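Uncharacterized protein (Enterococcus faecalis, PDB 2QRU) is of unknown function but has an alpha/beta hydrolase fold and probably acts as a hydrolase. Local coordinates at residues A63-L68 / V164-F169; F126-Y131 / E265-W270; Y133-F138 / A199-D204; S219-V224 / L247-L252. One frame throughout, in Å; residues are numbered along the deposited sequence. Where two conformers were deposited one is given.

Interaction 1 of 4, residues A63-L68 / V164-F169; sequences ALDYLL and VWDDPF
The branch CD2 of L67 rests over the middle of the W165 six-membered ring, 3.6 Å from its centroid and 9° off the ring normal, a CH-pi contact. L67 CG, anti to its own carbonyl carbon (chi1 -68°), also approaches the ring, 3.8 Å from W165 CZ3. W165, the residue with most surface buried here, additionally touches T80 of helix 74-93 with its side chain. On the flank, D65 crosses W165 at about a right angle, and its CB approaches W165 CE3. The D65 carboxylate lies close to the W165 carbonyl, CG 3.2 Å from W165 O, yet its oxygens have partners elsewhere: K43 forms a salt bridge with OD1 and T16 a hydrogen bond with OD2. One water connects D65 OD1 with D166 OD1, which also bonds T42; another joins Y66 N to W165 O. L68 meets the far end of the contact. Its N makes a weak bond to V164 O (3.2 Å, 127° at the hydrogen), a third water bridges L68 O and V164 N, and L68 CD1 lies 4.0 Å from V164 CG1. L67 CA adds a CA-H...O contact to V164 O at 3.4 Å. Apolar packing on the indole and bridging waters thus join the long loop before helix 173-181 to the C-terminal end of strand 59-64, an inner strand of the mixed sheet of the alpha/beta hydrolase fold.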
# COMPACT_ATOMS: atom_id res chain seq x y z
N ALA A 63 -10.24 -1.55 4.65
CA ALA A 63 -9.52 -1.74 3.40
C ALA A 63 -10.02 -0.68 2.42
O ALA A 63 -11.20 -0.67 2.07
CB ALA A 63 -9.76 -3.16 2.85
N LEU A 64 -9.13 0.21 1.99
CA LEU A 64 -9.58 1.49 1.42
C LEU A 64 -9.28 1.65 -0.08
O LEU A 64 -8.20 1.26 -0.56
CB LEU A 64 -8.91 2.65 2.22
CG LEU A 64 -9.37 4.09 2.02
CD1 LEU A 64 -10.88 4.23 2.32
CD2 LEU A 64 -8.54 5.10 2.85
N ASP A 65 -10.23 2.24 -0.82
CA ASP A 65 -9.97 2.57 -2.23
C ASP A 65 -8.99 3.73 -2.35
O ASP A 65 -9.01 4.66 -1.54
CB ASP A 65 -11.25 3.07 -2.92
CG ASP A 65 -12.28 1.99 -3.21
OD1 ASP A 65 -12.01 0.77 -3.13
OD2 ASP A 65 -13.41 2.39 -3.55
N TYR A 66 -8.20 3.73 -3.43
CA TYR A 66 -7.52 4.94 -3.85
C TYR A 66 -7.53 5.06 -5.39
O TYR A 66 -7.73 4.06 -6.11
CB TYR A 66 -6.12 4.98 -3.24
CG TYR A 66 -5.22 3.79 -3.57
CD1 TYR A 66 -4.56 3.72 -4.82
CD2 TYR A 66 -5.01 2.75 -2.63
CE1 TYR A 66 -3.71 2.66 -5.13
CE2 TYR A 66 -4.14 1.69 -2.93
CZ TYR A 66 -3.49 1.66 -4.16
OH TYR A 66 -2.61 0.63 -4.45
N LEU A 67 -7.38 6.28 -5.88
CA LEU A 67 -7.43 6.51 -7.33
C LEU A 67 -6.23 5.87 -8.03
O LEU A 67 -5.13 5.73 -7.44
CB LEU A 67 -7.50 8.02 -7.61
CG LEU A 67 -8.83 8.66 -7.18
CD1 LEU A 67 -8.72 10.16 -7.33
CD2 LEU A 67 -10.04 8.12 -8.00
N LEU A 68 -6.43 5.51 -9.31
CA LEU A 68 -5.40 4.79 -10.07
C LEU A 68 -4.96 5.59 -11.28
O LEU A 68 -5.76 6.28 -11.91
CB LEU A 68 -5.89 3.41 -10.52
CG LEU A 68 -6.37 2.47 -9.41
CD1 LEU A 68 -6.95 1.21 -10.03
CD2 LEU A 68 -5.22 2.14 -8.44
N VAL A 164 -10.80 6.10 -11.51
CA VAL A 164 -11.05 4.70 -11.16
C VAL A 164 -10.68 4.47 -9.69
O VAL A 164 -9.54 4.71 -9.29
CB VAL A 164 -10.27 3.72 -12.09
CG1 VAL A 164 -10.51 2.24 -11.66
CG2 VAL A 164 -10.65 3.93 -13.58
N TRP A 165 -11.67 4.06 -8.90
CA TRP A 165 -11.52 3.84 -7.44
C TRP A 165 -11.14 2.42 -7.10
O TRP A 165 -10.64 2.16 -5.98
CB TRP A 165 -12.82 4.16 -6.70
CG TRP A 165 -13.13 5.60 -6.46
CD1 TRP A 165 -14.17 6.30 -7.00
CD2 TRP A 165 -12.40 6.53 -5.64
NE1 TRP A 165 -14.15 7.60 -6.55
CE2 TRP A 165 -13.08 7.76 -5.71
CE3 TRP A 165 -11.26 6.42 -4.83
CZ2 TRP A 165 -12.63 8.89 -5.03
CZ3 TRP A 165 -10.82 7.56 -4.16
CH2 TRP A 165 -11.51 8.76 -4.25
N ASP A 166 -11.41 1.49 -8.02
CA ASP A 166 -11.25 0.06 -7.74
C ASP A 166 -11.21 -0.74 -9.02
O ASP A 166 -11.91 -0.42 -10.00
CB ASP A 166 -12.42 -0.40 -6.86
CG ASP A 166 -12.28 -1.82 -6.36
OD1 ASP A 166 -11.15 -2.23 -5.96
OD2 ASP A 166 -13.33 -2.50 -6.30
N ASP A 167 -10.40 -1.79 -9.02
CA ASP A 167 -10.22 -2.68 -10.16
C ASP A 167 -10.34 -4.11 -9.64
O ASP A 167 -9.34 -4.83 -9.53
CB ASP A 167 -8.85 -2.38 -10.80
CG ASP A 167 -8.48 -3.32 -11.94
OD1 ASP A 167 -9.38 -3.80 -12.69
OD2 ASP A 167 -7.26 -3.57 -12.09
N PRO A 168 -11.57 -4.52 -9.28
CA PRO A 168 -11.75 -5.75 -8.48
C PRO A 168 -11.31 -7.07 -9.14
O PRO A 168 -11.06 -8.05 -8.44
CB PRO A 168 -13.25 -5.78 -8.17
CG PRO A 168 -13.88 -4.91 -9.24
CD PRO A 168 -12.85 -3.83 -9.54
N PHE A 169 -11.17 -7.08 -10.46
CA PHE A 169 -10.78 -8.30 -11.17
C PHE A 169 -9.39 -8.21 -11.80
O PHE A 169 -9.03 -9.02 -12.66
CB PHE A 169 -11.86 -8.67 -12.18
CG PHE A 169 -13.21 -8.84 -11.56
CD1 PHE A 169 -13.39 -9.77 -10.52
CD2 PHE A 169 -14.28 -8.05 -11.95
CE1 PHE A 169 -14.64 -9.93 -9.90
CE2 PHE A 169 -15.54 -8.20 -11.34
CZ PHE A 169 -15.71 -9.14 -10.32
O HOH W 1 -9.69 -0.78 -4.25
O HOH W 2 -8.08 1.52 -5.46
O HOH W 3 -8.28 7.14 -11.40

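Interaction 2 of 4, residues F126-Y131 / E265-W270; sequences FLVNFY and EQLDSW
L267 projects from its helix as a forked knob toward strand 127-130, each methyl meeting a different bump. CD1 comes to 4.0 Å from V128 CG1, while CD2 reaches F130 CZ at 3.9 Å, so the fork fits the dip between the valine and the phenylalanine. Having CG anti to the backbone N (chi1 177°) starts the L267 branch off on the strand side. One helical turn further on, the W270 indole fills the next hollow, between F126 and V128. Its outer corner does the touching: W270 CH2 is 3.8 Å from F126 CB. The same W270 CH2 is 3.5 Å from the backbone oxygen L127 O, and W270 CZ3 lies 3.9 Å from V128 CG2. V128 therefore acts as the bump between the two knobs, turning CG1 to L267 and CG2 to W270. The F126 ring and the indole six-membered ring have planes 81° apart, but they meet obliquely, with centroids 5.9 Å apart. R274 lies beside this pair, touching F126 and making a cation-pi contact with W270. No hydrogen bond spans the contact; it is apolar packing, with all six touching residues buried. The short axes run almost antiparallel (169°) at 11.5 Å, and L267 also touches F214 on neighbouring strand 213-218. This is helix-on-sheet packing of the alpha/beta hydrolase fold, in which helix 258-272, the last of the chain, lies against a face of the central sheet.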
# COMPACT_ATOMS: atom_id res chain seq x y z
N PHE A 126 1.08 2.88 14.57
CA PHE A 126 2.10 2.01 14.00
C PHE A 126 1.86 1.81 12.52
O PHE A 126 0.77 2.14 12.00
CB PHE A 126 2.10 0.66 14.71
CG PHE A 126 0.81 -0.10 14.54
CD1 PHE A 126 0.60 -0.95 13.42
CD2 PHE A 126 -0.19 0.00 15.51
CE1 PHE A 126 -0.62 -1.65 13.26
CE2 PHE A 126 -1.39 -0.67 15.37
CZ PHE A 126 -1.62 -1.51 14.25
N LEU A 127 2.85 1.24 11.86
CA LEU A 127 2.83 1.06 10.41
C LEU A 127 3.26 -0.37 10.07
O LEU A 127 4.12 -0.91 10.79
CB LEU A 127 3.82 2.01 9.76
CG LEU A 127 3.71 3.53 10.08
CD1 LEU A 127 4.91 4.25 9.47
CD2 LEU A 127 2.35 4.02 9.51
N VAL A 128 2.70 -0.97 9.02
CA VAL A 128 3.15 -2.30 8.61
C VAL A 128 3.40 -2.21 7.10
O VAL A 128 2.49 -1.89 6.33
CB VAL A 128 2.08 -3.40 8.94
CG1 VAL A 128 2.54 -4.78 8.42
CG2 VAL A 128 1.77 -3.44 10.45
N ASN A 129 4.65 -2.37 6.72
CA ASN A 129 5.09 -2.26 5.33
C ASN A 129 5.40 -3.65 4.75
O ASN A 129 6.34 -4.30 5.20
CB ASN A 129 6.40 -1.47 5.28
CG ASN A 129 7.01 -1.51 3.92
OD1 ASN A 129 6.34 -1.19 2.95
ND2 ASN A 129 8.28 -1.91 3.84
N PHE A 130 4.62 -4.05 3.75
CA PHE A 130 4.94 -5.22 2.91
C PHE A 130 5.56 -4.70 1.63
O PHE A 130 4.82 -4.22 0.74
CB PHE A 130 3.66 -6.00 2.63
CG PHE A 130 3.25 -6.84 3.79
CD1 PHE A 130 3.78 -8.13 3.94
CD2 PHE A 130 2.33 -6.37 4.70
CE1 PHE A 130 3.41 -8.94 5.06
CE2 PHE A 130 1.95 -7.15 5.80
CZ PHE A 130 2.48 -8.43 5.99
N TYR A 131 6.90 -4.74 1.57
CA TYR A 131 7.69 -4.47 0.34
C TYR A 131 7.27 -3.20 -0.44
O TYR A 131 7.17 -3.18 -1.67
CB TYR A 131 7.79 -5.73 -0.53
CG TYR A 131 6.52 -6.55 -0.66
CD1 TYR A 131 5.54 -6.21 -1.58
CD2 TYR A 131 6.30 -7.66 0.16
CE1 TYR A 131 4.36 -6.98 -1.70
CE2 TYR A 131 5.12 -8.42 0.07
CZ TYR A 131 4.16 -8.08 -0.86
OH TYR A 131 3.02 -8.90 -0.97
N GLU A 265 3.84 -15.12 11.89
CA GLU A 265 4.05 -15.34 13.34
C GLU A 265 4.83 -14.16 13.93
O GLU A 265 4.51 -13.69 15.02
CB GLU A 265 4.79 -16.65 13.62
CG GLU A 265 4.01 -17.86 13.19
CD GLU A 265 4.82 -19.14 13.30
OE1 GLU A 265 6.04 -19.08 13.59
OE2 GLU A 265 4.21 -20.22 13.07
N GLN A 266 5.85 -13.71 13.21
CA GLN A 266 6.68 -12.55 13.62
C GLN A 266 5.85 -11.28 13.71
O GLN A 266 5.93 -10.53 14.71
CB GLN A 266 7.88 -12.36 12.69
CG GLN A 266 8.93 -13.46 12.87
CD GLN A 266 9.94 -13.53 11.73
OE1 GLN A 266 9.76 -12.94 10.67
NE2 GLN A 266 10.99 -14.32 11.93
N LEU A 267 5.03 -11.07 12.69
CA LEU A 267 4.12 -9.91 12.64
C LEU A 267 3.12 -9.99 13.79
O LEU A 267 2.85 -8.98 14.45
CB LEU A 267 3.42 -9.81 11.29
CG LEU A 267 2.41 -8.67 11.17
CD1 LEU A 267 2.95 -7.28 11.56
CD2 LEU A 267 1.77 -8.60 9.78
N ASP A 268 2.58 -11.19 14.03
CA ASP A 268 1.60 -11.37 15.11
C ASP A 268 2.23 -11.01 16.46
O ASP A 268 1.64 -10.25 17.25
CB ASP A 268 1.05 -12.80 15.14
CG ASP A 268 -0.04 -12.95 16.17
OD1 ASP A 268 -1.18 -12.58 15.89
OD2 ASP A 268 0.28 -13.42 17.29
N SER A 269 3.43 -11.52 16.71
CA SER A 269 4.13 -11.23 17.96
C SER A 269 4.38 -9.72 18.09
O SER A 269 4.18 -9.16 19.17
CB SER A 269 5.46 -11.99 18.01
OG SER A 269 6.19 -11.70 19.19
N TRP A 270 4.82 -9.09 17.00
CA TRP A 270 5.11 -7.63 17.00
C TRP A 270 3.82 -6.84 17.25
O TRP A 270 3.84 -5.84 18.02
CB TRP A 270 5.71 -7.25 15.66
CG TRP A 270 6.11 -5.80 15.52
CD1 TRP A 270 7.31 -5.24 15.83
CD2 TRP A 270 5.30 -4.76 14.95
NE1 TRP A 270 7.30 -3.89 15.53
CE2 TRP A 270 6.08 -3.56 14.99
CE3 TRP A 270 3.99 -4.71 14.45
CZ2 TRP A 270 5.60 -2.35 14.51
CZ3 TRP A 270 3.50 -3.48 13.95
CH2 TRP A 270 4.31 -2.32 13.99

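Interaction 3 of 4, residues Y133-F138 / A199-D204; sequences YTDLEF and AYALSD
L136 overlaps the root of the Y200 side chain: its CD1 is 3.9 Å from Y200 CB and 4.1 Å from Y200 CD2, an oblique approach to the ring. L136 CG stands anti to the carbonyl carbon (chi1 -61°), on a CB that already points at the other segment. Next to this pair the chains come close, D135 CB meeting A201 CB at 3.4 Å. One backbone bond fixes the pairing: L202 N donates to T134 O over 2.9 Å, nearly straight at 161°. The same oxygen receives a CA-H...O contact from A201 CA, and L202 CB and CG lie near it, CB at 3.7 Å. On the polar flank a single water lies within hydrogen-bonding distance of T134 OG1, D135 OD2 and L202 O, tying both segments together a second time. The other aspartate oxygen, D135 OD1, takes E137 N at 2.9 Å in an Asx turn and also bonds Y228 OH, so the carboxylate is gripped from several directions and its rotation restrained. Past the contact, S203 caps the start of helix 204-208. The two loops are packed among helices: T134 touches helix 227-235, L202 packs on helix 105-119, whose Y108 bonds Y200 O, and L136 and Y200 both lean on I74 of helix 74-93, while 133-138 leads away from strand 127-130.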
# COMPACT_ATOMS: atom_id res chain seq x y z
N TYR A 133 8.03 1.25 -0.62
CA TYR A 133 9.15 2.09 -1.00
C TYR A 133 8.91 3.52 -0.57
O TYR A 133 7.75 3.88 -0.28
CB TYR A 133 9.40 1.97 -2.50
CG TYR A 133 8.19 1.88 -3.38
CD1 TYR A 133 7.61 0.62 -3.69
CD2 TYR A 133 7.64 3.03 -3.99
CE1 TYR A 133 6.49 0.52 -4.54
CE2 TYR A 133 6.52 2.92 -4.82
CZ TYR A 133 5.98 1.67 -5.11
OH TYR A 133 4.89 1.54 -5.96
N THR A 134 9.99 4.33 -0.54
CA THR A 134 9.94 5.65 0.07
C THR A 134 10.11 6.74 -1.01
O THR A 134 9.95 7.92 -0.73
CB THR A 134 11.09 5.81 1.10
OG1 THR A 134 12.32 5.39 0.48
CG2 THR A 134 10.83 4.97 2.36
N ASP A 135 10.45 6.31 -2.22
CA ASP A 135 10.59 7.22 -3.36
C ASP A 135 10.37 6.39 -4.63
O ASP A 135 10.16 5.18 -4.56
CB ASP A 135 11.94 7.97 -3.32
CG ASP A 135 13.14 7.06 -3.53
OD1 ASP A 135 13.14 6.27 -4.50
OD2 ASP A 135 14.11 7.15 -2.73
N LEU A 136 10.38 7.07 -5.78
CA LEU A 136 10.06 6.42 -7.04
C LEU A 136 11.32 6.23 -7.92
O LEU A 136 11.22 5.85 -9.10
CB LEU A 136 8.98 7.25 -7.77
CG LEU A 136 7.67 7.36 -6.96
CD1 LEU A 136 6.72 8.33 -7.65
CD2 LEU A 136 7.01 6.01 -6.75
N GLU A 137 12.52 6.44 -7.35
CA GLU A 137 13.74 6.45 -8.18
C GLU A 137 13.95 5.11 -8.88
O GLU A 137 14.44 5.04 -10.00
CB GLU A 137 14.99 6.78 -7.36
CG GLU A 137 14.90 8.12 -6.69
CD GLU A 137 14.72 9.23 -7.71
OE1 GLU A 137 15.47 9.26 -8.71
OE2 GLU A 137 13.80 10.04 -7.50
N PHE A 138 13.56 4.02 -8.20
CA PHE A 138 13.85 2.69 -8.71
C PHE A 138 13.14 2.40 -10.05
O PHE A 138 13.56 1.51 -10.80
CB PHE A 138 13.52 1.62 -7.64
CG PHE A 138 12.05 1.48 -7.39
CD1 PHE A 138 11.41 2.35 -6.52
CD2 PHE A 138 11.31 0.48 -8.00
CE1 PHE A 138 10.06 2.26 -6.30
CE2 PHE A 138 9.94 0.36 -7.78
CZ PHE A 138 9.31 1.26 -6.93
N ALA A 199 10.05 15.70 -4.97
CA ALA A 199 8.77 15.94 -4.26
C ALA A 199 8.07 14.64 -3.88
O ALA A 199 7.23 14.61 -2.99
CB ALA A 199 7.82 16.81 -5.07
N TYR A 200 8.45 13.55 -4.56
CA TYR A 200 7.80 12.25 -4.39
C TYR A 200 8.59 11.35 -3.45
O TYR A 200 8.17 10.20 -3.20
CB TYR A 200 7.66 11.58 -5.76
CG TYR A 200 6.78 12.37 -6.69
CD1 TYR A 200 7.29 13.43 -7.45
CD2 TYR A 200 5.40 12.08 -6.79
CE1 TYR A 200 6.47 14.17 -8.29
CE2 TYR A 200 4.57 12.82 -7.64
CZ TYR A 200 5.12 13.86 -8.38
OH TYR A 200 4.31 14.61 -9.23
N ALA A 201 9.71 11.86 -2.94
CA ALA A 201 10.60 11.11 -2.07
C ALA A 201 10.50 11.52 -0.62
O ALA A 201 10.42 12.72 -0.32
CB ALA A 201 12.02 11.29 -2.54
N LEU A 202 10.55 10.54 0.29
CA LEU A 202 10.61 10.81 1.72
C LEU A 202 12.06 10.79 2.17
O LEU A 202 12.77 9.81 1.92
CB LEU A 202 9.79 9.78 2.50
CG LEU A 202 8.30 9.81 2.13
CD1 LEU A 202 7.64 8.52 2.60
CD2 LEU A 202 7.63 11.04 2.73
N SER A 203 12.47 11.87 2.84
CA SER A 203 13.83 11.95 3.38
C SER A 203 13.99 11.09 4.62
O SER A 203 13.03 10.77 5.30
CB SER A 203 14.18 13.40 3.76
OG SER A 203 13.29 13.79 4.79
N ASP A 204 15.24 10.75 4.92
CA ASP A 204 15.55 10.09 6.18
C ASP A 204 15.06 10.92 7.36
O ASP A 204 14.51 10.36 8.31
CB ASP A 204 17.05 9.77 6.28
CG ASP A 204 17.49 8.64 5.34
OD1 ASP A 204 16.64 8.02 4.68
OD2 ASP A 204 18.72 8.37 5.27
O HOH W 4 13.67 7.73 -0.08

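Interaction 4 of 4, residues S219-V224 / L247-L252; sequences SSDEEV and LEHDFL. With PO4 (phosphate ion), chain B.
The loops following strands 213-218 and 240-244 run close together, the CA atoms of D221 and H249 4.5 Å apart, and hold what is probably the acid and histidine of a Ser-His-Asp triad in an alpha/beta hydrolase fold. H249 ND1 donates to D221 OD2 over 2.7 Å at 179°; the oxygen lies in the ring plane and is met on its syn side. The two side chains lie side by side, pointing the same way, with each CG anti to its own backbone N (chi1 174° for H249). D221 is itself held in place: OD1 accepts from both E223 N (2.8 Å) and V224 N (3.0 Å), an Asx motif that fixes the carboxylate's rotation. A water bridges D221 OD2 and H249 O, and a second joins E222 N to H249 N. Around the imidazole, V224 CG2 approaches CE1 at 3.5 Å, and E223 CB lies over one face, 3.9 Å from the centroid; E223 was modelled in two conformers. Y131 meets the imidazole edge-to-face. H249 NE2 is within hydrogen-bonding reach of both S104 OG, the likely nucleophile, and a bound phosphate, to whose O1 it makes a bent bond of 3.0 Å.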
# COMPACT_ATOMS: atom_id res chain seq x y z
N SER A 219 14.48 -10.78 -0.35
CA SER A 219 15.82 -10.52 -0.94
C SER A 219 15.83 -10.66 -2.45
O SER A 219 16.59 -9.95 -3.14
CB SER A 219 16.87 -11.44 -0.33
OG SER A 219 16.62 -12.83 -0.59
N SER A 220 14.95 -11.52 -2.95
CA SER A 220 14.84 -11.84 -4.38
C SER A 220 13.84 -10.98 -5.14
O SER A 220 13.57 -11.20 -6.31
CB SER A 220 14.46 -13.31 -4.50
OG SER A 220 15.56 -14.12 -4.17
N ASP A 221 13.30 -9.96 -4.46
CA ASP A 221 12.38 -9.02 -5.09
C ASP A 221 13.02 -8.34 -6.31
O ASP A 221 13.97 -7.56 -6.17
CB ASP A 221 11.97 -7.96 -4.06
CG ASP A 221 10.71 -7.20 -4.46
OD1 ASP A 221 10.50 -7.01 -5.70
OD2 ASP A 221 9.97 -6.77 -3.52
N GLU A 222 12.43 -8.58 -7.48
CA GLU A 222 12.89 -7.98 -8.74
C GLU A 222 12.11 -6.73 -9.14
O GLU A 222 12.51 -6.05 -10.10
CB GLU A 222 12.73 -9.00 -9.87
CG GLU A 222 13.36 -10.34 -9.57
CD GLU A 222 14.67 -10.53 -10.29
OE1 GLU A 222 15.47 -9.56 -10.31
OE2 GLU A 222 14.89 -11.63 -10.83
N GLU A 223 11.03 -6.44 -8.42
CA GLU A 223 10.14 -5.31 -8.75
C GLU A 223 10.42 -4.04 -7.92
O GLU A 223 10.28 -2.92 -8.42
CB GLU A 223 8.68 -5.75 -8.60
CG GLU A 223 8.35 -7.04 -9.37
CD GLU A 223 6.88 -7.39 -9.39
OE1 GLU A 223 6.05 -6.47 -9.33
OE2 GLU A 223 6.55 -8.60 -9.48
N VAL A 224 10.80 -4.21 -6.65
CA VAL A 224 11.22 -3.13 -5.77
C VAL A 224 12.49 -3.59 -5.04
O VAL A 224 12.45 -4.66 -4.40
CB VAL A 224 10.12 -2.83 -4.70
CG1 VAL A 224 10.57 -1.73 -3.72
CG2 VAL A 224 8.76 -2.51 -5.36
N LEU A 247 11.82 -15.53 -2.47
CA LEU A 247 10.45 -15.39 -2.95
C LEU A 247 10.28 -14.22 -3.89
O LEU A 247 11.05 -13.25 -3.83
CB LEU A 247 9.47 -15.19 -1.78
CG LEU A 247 9.27 -16.37 -0.85
CD1 LEU A 247 8.27 -16.04 0.23
CD2 LEU A 247 8.85 -17.63 -1.64
N GLU A 248 9.25 -14.31 -4.74
CA GLU A 248 8.86 -13.22 -5.64
C GLU A 248 8.36 -12.03 -4.83
O GLU A 248 7.88 -12.19 -3.69
CB GLU A 248 7.76 -13.68 -6.59
CG GLU A 248 7.30 -12.63 -7.64
CD GLU A 248 5.84 -12.12 -7.41
OE1 GLU A 248 4.90 -12.96 -7.43
OE2 GLU A 248 5.63 -10.89 -7.28
N HIS A 249 8.49 -10.85 -5.43
CA HIS A 249 7.97 -9.59 -4.87
C HIS A 249 6.70 -9.72 -4.01
O HIS A 249 6.70 -9.39 -2.80
CB HIS A 249 7.73 -8.62 -6.04
CG HIS A 249 7.06 -7.33 -5.64
ND1 HIS A 249 7.63 -6.43 -4.77
CD2 HIS A 249 5.88 -6.78 -6.03
CE1 HIS A 249 6.84 -5.39 -4.63
NE2 HIS A 249 5.76 -5.58 -5.38
N ASP A 250 5.60 -10.17 -4.63
CA ASP A 250 4.29 -9.99 -3.99
C ASP A 250 3.94 -11.19 -3.15
O ASP A 250 2.95 -11.89 -3.43
CB ASP A 250 3.20 -9.73 -5.05
CG ASP A 250 1.89 -9.24 -4.43
OD1 ASP A 250 1.86 -8.68 -3.30
OD2 ASP A 250 0.85 -9.41 -5.09
N PHE A 251 4.74 -11.46 -2.12
CA PHE A 251 4.56 -12.77 -1.46
C PHE A 251 3.30 -12.92 -0.61
O PHE A 251 2.99 -14.04 -0.15
CB PHE A 251 5.82 -13.23 -0.72
CG PHE A 251 6.25 -12.28 0.38
CD1 PHE A 251 5.56 -12.29 1.58
CD2 PHE A 251 7.35 -11.42 0.22
CE1 PHE A 251 5.96 -11.44 2.64
CE2 PHE A 251 7.76 -10.60 1.28
CZ PHE A 251 7.06 -10.62 2.47
N LEU A 252 2.53 -11.82 -0.43
CA LEU A 252 1.17 -11.97 0.16
C LEU A 252 0.21 -12.82 -0.71
O LEU A 252 -0.84 -13.26 -0.23
CB LEU A 252 0.54 -10.61 0.50
CG LEU A 252 1.15 -9.83 1.68
CD1 LEU A 252 0.49 -8.51 1.68
CD2 LEU A 252 0.85 -10.56 2.95
P PO4 B . 2.67 -3.87 -6.86
O1 PO4 B . 4.17 -3.64 -6.96
O2 PO4 B . 2.14 -4.12 -8.26
O3 PO4 B . 2.36 -5.15 -6.07
O4 PO4 B . 2.05 -2.66 -6.18
O HOH W 5 9.22 -8.59 -1.50
O HOH W 6 10.23 -10.51 -7.76

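In the fold
A phosphate ion, probably from the crystallisation liquor, marks the likely active-site pocket. Interaction 4 lines it directly, and the phosphate is also bonded by the backbone N atoms of G36, G37 and A105. Interaction 2 touches interaction 4 through Y131, whose OH lies 2.6 Å from D250 OD1, although the centres of the two contacts are about 17 Å apart. Interaction 3 continues from the same strand and packs against the acid-bearing loop 219-224, Y133 CD1 being 3.7 Å from V224 CG2. Interaction 1 touches none of the others; its nearest atoms are about 10 Å from interaction 4, yet the Y66 side chain lies about 6 Å from the phosphate. Interactions 1 and 2 reach one sheet on opposite sides of the chain's centre.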